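Local structure of sugar isomerase (3QC0) at residues A[214-226]-A[246-258]. The protein probably isomerises a sugar at a zinc site in a TIM barrel of the xylose isomerase-like family. Numbering follows the deposited sequence.
Sequences DMLTDRGMMGDGV and EVEIFSADNWWKR
Arg219 reaches across to Glu248 and Phe250 at the mouth of a TIM barrel, where the loop after the seventh strand meets the chain leaving the eighth. Glu248 is a zinc ligand, together with Glu142, Asp177 and His204. Arginine suits this place because its stem is long and its head is a flat cation with several N-H donors: extended from CG to NE, with CG anti to the carbonyl carbon (chi1 -59°), it carries Arg219 NH1 to 3.0 Å from Glu248 O, above that carbonyl's plane. Arg219 NH1 also makes a weak hydrogen bond to Glu248 OE1 at 3.3 Å, part of a salt bridge. Phe250 suits the cation by offering a flat ring face, its centroid 4.4 Å from Arg219 CZ, while Leu216 O lies at the ring edge. Replacing Arg219 by alanine removes the guanidinium, which would probably leave the Glu248 carboxylate without its positive neighbour and one Phe250 face without its cation.

Behind this first shell, Arg219 N donates to Phe250 O and Ala252 N to Thr217 O, flanking a single bridge between Asp218 and Ser251. Farther along, selenomethionine Met222 wraps its methyl against Val247 CG2. Ile249 CD1 meets the selenium of Met221, another selenomethionine, whose twice-bent chain drops CE 3.6 Å above the centre of the Trp255 six-membered ring. Tryptophan combines that broad face with an N-H for water. Asp224 OD1 salt-bridges Arg270 of helix 260-274; one water accepts from Trp255 NE1 and Met221 N and donates to Asp224 OD2 at 2.7 Å.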
ATOM      1  N   ASP A 214      -1.038 -13.467   1.356  1.00 21.62           N
ATOM      2  CA  ASP A 214      -0.659 -13.133   2.706  1.00 21.95           C
ATOM      3  C   ASP A 214       0.053 -11.787   2.598  1.00 20.73           C
ATOM      4  O   ASP A 214       0.698 -11.536   1.599  1.00 20.34           O
ATOM      5  CB  ASP A 214       0.300 -14.170   3.294  1.00 22.99           C
ATOM      6  CG  ASP A 214       0.557 -13.958   4.776  1.00 25.39           C
ATOM      7  OD1 ASP A 214      -0.204 -14.508   5.585  1.00 28.48           O
ATOM      8  OD2 ASP A 214       1.518 -13.273   5.175  1.00 23.04           O
HETATM    9  N   MSE A 215      -0.073 -10.960   3.616  1.00 20.16           N
HETATM   10  CA  MSE A 215       0.522  -9.630   3.594  1.00 20.19           C
HETATM   11  C   MSE A 215       2.008  -9.629   3.780  1.00 20.25           C
HETATM   12  O   MSE A 215       2.639  -8.634   3.448  1.00 21.08           O
HETATM   13  CB  MSE A 215      -0.122  -8.780   4.655  1.00 20.60           C
HETATM   14  CG  MSE A 215      -1.564  -8.475   4.277  1.00 21.79           C
HETATM   15 SE   MSE A 215      -2.625  -7.652   5.661  0.75 19.30          SE
HETATM   16  CE  MSE A 215      -1.922  -5.964   5.314  1.00 19.20           C
ATOM     17  N   LEU A 216       2.566 -10.717   4.321  1.00 19.53           N
ATOM     18  CA  LEU A 216       3.991 -10.750   4.651  1.00 20.54           C
ATOM     19  C   LEU A 216       4.759 -11.854   3.967  1.00 20.94           C
ATOM     20  O   LEU A 216       5.874 -11.580   3.474  1.00 21.09           O
ATOM     21  CB  LEU A 216       4.188 -10.890   6.172  1.00 21.48           C
ATOM     22  CG  LEU A 216       5.631 -10.696   6.635  1.00 23.57           C
ATOM     23  CD1 LEU A 216       6.074  -9.250   6.472  1.00 25.99           C
ATOM     24  CD2 LEU A 216       5.774 -11.127   8.087  1.00 25.64           C
ATOM     25  N   THR A 217       4.193 -13.072   3.930  1.00 20.91           N
ATOM     26  CA  THR A 217       4.976 -14.229   3.503  1.00 21.10           C
ATOM     27  C   THR A 217       4.511 -14.866   2.194  1.00 21.22           C
ATOM     28  O   THR A 217       4.565 -16.109   2.027  1.00 22.85           O
ATOM     29  CB  THR A 217       4.996 -15.269   4.627  1.00 22.25           C
ATOM     30  OG1 THR A 217       3.649 -15.684   4.889  1.00 24.23           O
ATOM     31  CG2 THR A 217       5.664 -14.690   5.903  1.00 23.03           C
ATOM     32  N   ASP A 218       4.037 -14.043   1.258  1.00 19.47           N
ATOM     33  CA  ASP A 218       3.718 -14.520  -0.086  1.00 19.86           C
ATOM     34  C   ASP A 218       4.313 -13.648  -1.194  1.00 18.53           C
ATOM     35  O   ASP A 218       3.673 -13.386  -2.233  1.00 19.55           O
ATOM     36  CB  ASP A 218       2.199 -14.685  -0.230  1.00 19.82           C
ATOM     37  CG  ASP A 218       1.810 -15.529  -1.434  1.00 19.89           C
ATOM     38  OD1 ASP A 218       2.498 -16.558  -1.692  1.00 22.86           O
ATOM     39  OD2 ASP A 218       0.819 -15.170  -2.126  1.00 22.36           O
ATOM     40  N   ARG A 219       5.551 -13.216  -1.000  1.00 18.02           N
ATOM     41  CA  ARG A 219       6.317 -12.653  -2.104  1.00 17.72           C
ATOM     42  C   ARG A 219       6.538 -13.706  -3.181  1.00 18.55           C
ATOM     43  O   ARG A 219       6.674 -14.911  -2.868  1.00 19.16           O
ATOM     44  CB  ARG A 219       7.677 -12.124  -1.681  1.00 17.99           C
ATOM     45  CG  ARG A 219       7.665 -11.049  -0.631  1.00 17.13           C
ATOM     46  CD  ARG A 219       9.021 -10.383  -0.563  1.00 16.12           C
ATOM     47  NE  ARG A 219       9.074  -9.284   0.380  1.00 16.20           N
ATOM     48  CZ  ARG A 219      10.021  -8.352   0.393  1.00 17.31           C
ATOM     49  NH1 ARG A 219      11.072  -8.427  -0.417  1.00 16.96           N
ATOM     50  NH2 ARG A 219       9.942  -7.353   1.263  1.00 21.29           N
ATOM     51  N   GLY A 220       6.608 -13.263  -4.428  1.00 18.20           N
ATOM     52  CA  GLY A 220       6.811 -14.146  -5.572  1.00 19.07           C
ATOM     53  C   GLY A 220       8.251 -14.264  -5.992  1.00 19.15           C
ATOM     54  O   GLY A 220       9.066 -13.346  -5.779  1.00 19.22           O
HETATM   55  N   MSE A 221       8.586 -15.426  -6.561  1.00 19.57           N
HETATM   56  CA  MSE A 221       9.781 -15.563  -7.334  1.00 20.12           C
HETATM   57  C   MSE A 221       9.662 -14.651  -8.558  1.00 20.49           C
HETATM   58  O   MSE A 221       8.596 -14.548  -9.184  1.00 20.01           O
HETATM   59  CB  MSE A 221       9.910 -17.026  -7.772  1.00 20.79           C
HETATM   60  CG  MSE A 221      11.092 -17.361  -8.645  1.00 22.49           C
HETATM   61 SE   MSE A 221      12.839 -17.056  -7.900  0.75 20.62          SE
HETATM   62  CE  MSE A 221      12.670 -18.529  -6.581  1.00 22.21           C
HETATM   63  N   MSE A 222      10.757 -14.031  -8.919  1.00 19.86           N
HETATM   64  CA  MSE A 222      10.792 -13.138 -10.071  1.00 20.44           C
HETATM   65  C   MSE A 222      10.249 -13.830 -11.303  1.00 21.09           C
HETATM   66  O   MSE A 222      10.713 -14.902 -11.665  1.00 21.89           O
HETATM   67  CB  MSE A 222      12.210 -12.694 -10.386  1.00 20.65           C
HETATM   68  CG  MSE A 222      12.856 -11.817  -9.383  1.00 18.78           C
HETATM   69 SE   MSE A 222      13.666 -12.742  -7.863  0.75 16.84          SE
HETATM   70  CE  MSE A 222      14.909 -13.891  -8.729  1.00 17.82           C
ATOM     71  N   GLY A 223       9.294 -13.206 -11.974  1.00 20.02           N
ATOM     72  CA  GLY A 223       8.638 -13.761 -13.152  1.00 20.78           C
ATOM     73  C   GLY A 223       7.334 -14.488 -12.896  1.00 20.64           C
ATOM     74  O   GLY A 223       6.604 -14.792 -13.853  1.00 22.21           O
ATOM     75  N   ASP A 224       7.038 -14.806 -11.644  1.00 20.18           N
ATOM     76  CA  ASP A 224       5.788 -15.462 -11.302  1.00 20.63           C
ATOM     77  C   ASP A 224       4.693 -14.431 -11.072  1.00 20.43           C
ATOM     78  O   ASP A 224       3.501 -14.791 -10.989  1.00 20.10           O
ATOM     79  CB  ASP A 224       5.927 -16.334 -10.042  1.00 20.08           C
ATOM     80  CG  ASP A 224       6.624 -17.683 -10.297  1.00 22.43           C
ATOM     81  OD1 ASP A 224       6.896 -18.009 -11.479  1.00 23.86           O
ATOM     82  OD2 ASP A 224       6.798 -18.422  -9.299  1.00 22.46           O
ATOM     83  N   GLY A 225       5.079 -13.152 -10.953  1.00 19.68           N
ATOM     84  CA  GLY A 225       4.103 -12.079 -10.692  1.00 19.22           C
ATOM     85  C   GLY A 225       4.065 -11.047 -11.804  1.00 18.29           C
ATOM     86  O   GLY A 225       4.373 -11.341 -12.951  1.00 19.51           O
ATOM     87  N   VAL A 226       3.684  -9.815 -11.439  1.00 16.61           N
ATOM     88  CA  VAL A 226       3.328  -8.765 -12.382  1.00 16.70           C
ATOM     89  C   VAL A 226       4.258  -7.579 -12.431  1.00 16.10           C
ATOM     90  O   VAL A 226       3.985  -6.618 -13.163  1.00 17.31           O
ATOM     91  CB  VAL A 226       1.908  -8.240 -12.088  1.00 16.96           C
ATOM     92  CG1 VAL A 226       0.915  -9.377 -12.195  1.00 22.05           C
ATOM     93  CG2 VAL A 226       1.860  -7.484 -10.758  1.00 18.40           C
ATOM     94  N   GLU A 246      19.454  -8.020  -5.292  1.00 18.60           N
ATOM     95  CA  GLU A 246      19.371  -8.856  -4.113  1.00 19.21           C
ATOM     96  C   GLU A 246      18.006  -9.539  -4.024  1.00 18.51           C
ATOM     97  O   GLU A 246      16.972  -8.847  -3.871  1.00 18.32           O
ATOM     98  CB  GLU A 246      19.628  -7.970  -2.888  1.00 18.43           C
ATOM     99  CG  GLU A 246      19.538  -8.690  -1.553  1.00 19.53           C
ATOM    100  CD  GLU A 246      19.623  -7.735  -0.405  1.00 19.51           C
ATOM    101  OE1 GLU A 246      20.582  -6.928  -0.373  1.00 19.09           O
ATOM    102  OE2 GLU A 246      18.737  -7.779   0.467  1.00 21.30           O
ATOM    103  N   VAL A 247      17.976 -10.852  -4.178  1.00 20.06           N
ATOM    104  CA  VAL A 247      16.753 -11.630  -4.118  1.00 19.00           C
ATOM    105  C   VAL A 247      16.260 -11.812  -2.703  1.00 18.99           C
ATOM    106  O   VAL A 247      16.888 -12.436  -1.866  1.00 19.68           O
ATOM    107  CB  VAL A 247      16.895 -12.995  -4.750  1.00 19.56           C
ATOM    108  CG1 VAL A 247      15.584 -13.790  -4.608  1.00 19.03           C
ATOM    109  CG2 VAL A 247      17.385 -12.828  -6.212  1.00 19.10           C
ATOM    110  N   GLU A 248      15.098 -11.236  -2.437  1.00 17.75           N
ATOM    111  CA  GLU A 248      14.519 -11.264  -1.107  1.00 17.59           C
ATOM    112  C   GLU A 248      13.079 -11.732  -1.224  1.00 17.18           C
ATOM    113  O   GLU A 248      12.175 -10.992  -1.604  1.00 18.04           O
ATOM    114  CB  GLU A 248      14.598  -9.883  -0.440  1.00 16.69           C
ATOM    115  CG  GLU A 248      14.074  -9.878   0.978  1.00 17.59           C
ATOM    116  CD  GLU A 248      14.124  -8.528   1.605  1.00 21.01           C
ATOM    117  OE1 GLU A 248      14.007  -7.552   0.879  1.00 17.45           O
ATOM    118  OE2 GLU A 248      14.337  -8.454   2.831  1.00 25.15           O
ATOM    119  N   ILE A 249      12.881 -13.012  -0.949  1.00 17.84           N
ATOM    120  CA  ILE A 249      11.594 -13.682  -1.050  1.00 18.53           C
ATOM    121  C   ILE A 249      11.187 -14.263   0.304  1.00 20.43           C
ATOM    122  O   ILE A 249      11.922 -15.045   0.898  1.00 21.81           O
ATOM    123  CB  ILE A 249      11.621 -14.825  -2.103  1.00 19.73           C
ATOM    124  CG1 ILE A 249      11.940 -14.250  -3.483  1.00 20.54           C
ATOM    125  CG2 ILE A 249      10.267 -15.581  -2.114  1.00 20.08           C
ATOM    126  CD1 ILE A 249      12.295 -15.263  -4.593  1.00 20.79           C
ATOM    127  N   PHE A 250      10.015 -13.883   0.786  1.00 19.66           N
ATOM    128  CA  PHE A 250       9.352 -14.488   1.930  1.00 21.00           C
ATOM    129  C   PHE A 250       8.182 -15.306   1.376  1.00 21.96           C
ATOM    130  O   PHE A 250       7.232 -14.719   0.855  1.00 20.92           O
ATOM    131  CB  PHE A 250       8.799 -13.447   2.935  1.00 19.91           C
ATOM    132  CG  PHE A 250       9.750 -12.321   3.308  1.00 21.44           C
ATOM    133  CD1 PHE A 250      11.117 -12.459   3.295  1.00 23.74           C
ATOM    134  CD2 PHE A 250       9.231 -11.120   3.762  1.00 23.40           C
ATOM    135  CE1 PHE A 250      11.955 -11.388   3.647  1.00 23.48           C
ATOM    136  CE2 PHE A 250      10.064 -10.063   4.117  1.00 23.77           C
ATOM    137  CZ  PHE A 250      11.437 -10.196   4.038  1.00 22.34           C
ATOM    138  N   SER A 251       8.247 -16.637   1.429  1.00 24.15           N
ATOM    139  CA  SER A 251       7.219 -17.486   0.795  1.00 25.05           C
ATOM    140  C   SER A 251       6.913 -18.711   1.645  1.00 27.01           C
ATOM    141  O   SER A 251       7.479 -19.795   1.431  1.00 27.29           O
ATOM    142  CB  SER A 251       7.640 -17.896  -0.611  1.00 25.06           C
ATOM    143  OG  SER A 251       6.658 -18.737  -1.233  1.00 24.43           O
ATOM    144  N   ALA A 252       5.990 -18.544   2.575  1.00 27.99           N
ATOM    145  CA  ALA A 252       5.736 -19.562   3.590  1.00 30.36           C
ATOM    146  C   ALA A 252       5.203 -20.847   2.986  1.00 32.12           C
ATOM    147  O   ALA A 252       5.495 -21.925   3.513  1.00 34.39           O
ATOM    148  CB  ALA A 252       4.770 -19.047   4.656  1.00 30.22           C
ATOM    149  N   ASP A 253       4.420 -20.756   1.928  1.00 32.27           N
ATOM    150  CA  ASP A 253       3.732 -21.948   1.382  1.00 34.18           C
ATOM    151  C   ASP A 253       4.325 -22.474   0.090  1.00 32.89           C
ATOM    152  O   ASP A 253       3.832 -23.481  -0.446  1.00 33.08           O
ATOM    153  CB  ASP A 253       2.249 -21.629   1.179  1.00 35.31           C
ATOM    154  CG  ASP A 253       1.490 -21.539   2.510  1.00 41.04           C
ATOM    155  OD1 ASP A 253       1.985 -22.097   3.536  1.00 47.20           O
ATOM    156  OD2 ASP A 253       0.391 -20.925   2.524  1.00 46.28           O
ATOM    157  N   ASN A 254       5.390 -21.848  -0.401  1.00 29.93           N
ATOM    158  CA  ASN A 254       6.048 -22.287  -1.617  1.00 28.56           C
ATOM    159  C   ASN A 254       7.573 -22.390  -1.431  1.00 28.71           C
ATOM    160  O   ASN A 254       8.072 -23.451  -1.031  1.00 27.81           O
ATOM    161  CB  ASN A 254       5.649 -21.414  -2.825  1.00 28.13           C
ATOM    162  CG  ASN A 254       6.152 -21.957  -4.140  1.00 27.23           C
ATOM    163  OD1 ASN A 254       6.688 -23.073  -4.200  1.00 28.44           O
ATOM    164  ND2 ASN A 254       5.983 -21.189  -5.215  1.00 26.78           N
ATOM    165  N   TRP A 255       8.322 -21.323  -1.651  1.00 26.90           N
ATOM    166  CA  TRP A 255       9.789 -21.424  -1.740  1.00 27.52           C
ATOM    167  C   TRP A 255      10.450 -21.827  -0.435  1.00 27.96           C
ATOM    168  O   TRP A 255      11.471 -22.543  -0.467  1.00 28.09           O
ATOM    169  CB  TRP A 255      10.404 -20.140  -2.309  1.00 27.08           C
ATOM    170  CG  TRP A 255       9.814 -19.857  -3.631  1.00 25.59           C
ATOM    171  CD1 TRP A 255       8.848 -18.910  -3.933  1.00 24.07           C
ATOM    172  CD2 TRP A 255      10.078 -20.553  -4.843  1.00 25.02           C
ATOM    173  NE1 TRP A 255       8.519 -18.998  -5.246  1.00 24.70           N
ATOM    174  CE2 TRP A 255       9.231 -20.001  -5.837  1.00 25.70           C
ATOM    175  CE3 TRP A 255      10.914 -21.621  -5.184  1.00 25.24           C
ATOM    176  CZ2 TRP A 255       9.247 -20.434  -7.152  1.00 26.61           C
ATOM    177  CZ3 TRP A 255      10.927 -22.050  -6.484  1.00 27.84           C
ATOM    178  CH2 TRP A 255      10.111 -21.464  -7.458  1.00 26.94           C
ATOM    179  N   TRP A 256       9.860 -21.481   0.698  1.00 28.05           N
ATOM    180  CA  TRP A 256      10.427 -21.897   1.984  1.00 29.11           C
ATOM    181  C   TRP A 256      10.216 -23.391   2.254  1.00 31.97           C
ATOM    182  O   TRP A 256      10.819 -23.904   3.182  1.00 31.76           O
ATOM    183  CB  TRP A 256       9.853 -21.112   3.170  1.00 27.97           C
ATOM    184  CG  TRP A 256      10.388 -19.702   3.285  1.00 27.32           C
ATOM    185  CD1 TRP A 256      11.399 -19.146   2.566  1.00 28.00           C
ATOM    186  CD2 TRP A 256       9.933 -18.695   4.189  1.00 23.08           C
ATOM    187  NE1 TRP A 256      11.612 -17.841   2.975  1.00 28.35           N
ATOM    188  CE2 TRP A 256      10.723 -17.541   3.969  1.00 25.18           C
ATOM    189  CE3 TRP A 256       8.945 -18.649   5.159  1.00 26.31           C
ATOM    190  CZ2 TRP A 256      10.538 -16.364   4.679  1.00 23.01           C
ATOM    191  CZ3 TRP A 256       8.759 -17.489   5.870  1.00 25.59           C
ATOM    192  CH2 TRP A 256       9.572 -16.354   5.630  1.00 22.66           C
ATOM    193  N   LYS A 257       9.340 -24.027   1.478  1.00 33.96           N
ATOM    194  CA  LYS A 257       9.031 -25.459   1.643  0.56 36.42           C
ATOM    195  C   LYS A 257       9.791 -26.319   0.637  1.00 37.27           C
ATOM    196  O   LYS A 257       9.616 -27.556   0.603  1.00 36.87           O
ATOM    197  CB  LYS A 257       7.524 -25.690   1.503  0.56 37.08           C
ATOM    198  CG  LYS A 257       6.700 -25.196   2.687  0.56 39.28           C
ATOM    199  CD  LYS A 257       5.207 -25.472   2.496  0.56 41.89           C
ATOM    200  CE  LYS A 257       4.446 -25.315   3.813  0.56 43.48           C
ATOM    201  NZ  LYS A 257       2.976 -25.462   3.646  0.56 44.67           N
ATOM    202  N   ARG A 258      10.639 -25.697  -0.181  1.00 35.57           N
ATOM    203  CA  ARG A 258      11.373 -26.404  -1.225  1.00 36.64           C
ATOM    204  C   ARG A 258      12.870 -26.523  -0.900  1.00 35.80           C
ATOM    205  O   ARG A 258      13.390 -25.760  -0.098  1.00 32.45           O
ATOM    206  CB  ARG A 258      11.149 -25.702  -2.561  1.00 35.75           C
ATOM    207  CG  ARG A 258       9.693 -25.864  -3.017  1.00 38.36           C
ATOM    208  CD  ARG A 258       9.258 -24.915  -4.070  1.00 40.54           C
ATOM    209  NE  ARG A 258       9.789 -25.219  -5.385  1.00 42.71           N
ATOM    210  CZ  ARG A 258       9.213 -24.862  -6.529  1.00 43.78           C
ATOM    211  NH1 ARG A 258       8.084 -24.167  -6.534  1.00 44.93           N
ATOM    212  NH2 ARG A 258       9.774 -25.191  -7.684  1.00 44.29           N
TER
HETATM  213  O   HOH W   1       3.183 -18.270   0.671  1.00 30.54           O
HETATM  214  O   HOH W   2       4.969 -17.030  -2.553  1.00 21.37           O
HETATM  215  O   HOH W   3       6.434 -17.525  -6.740  1.00 21.66           O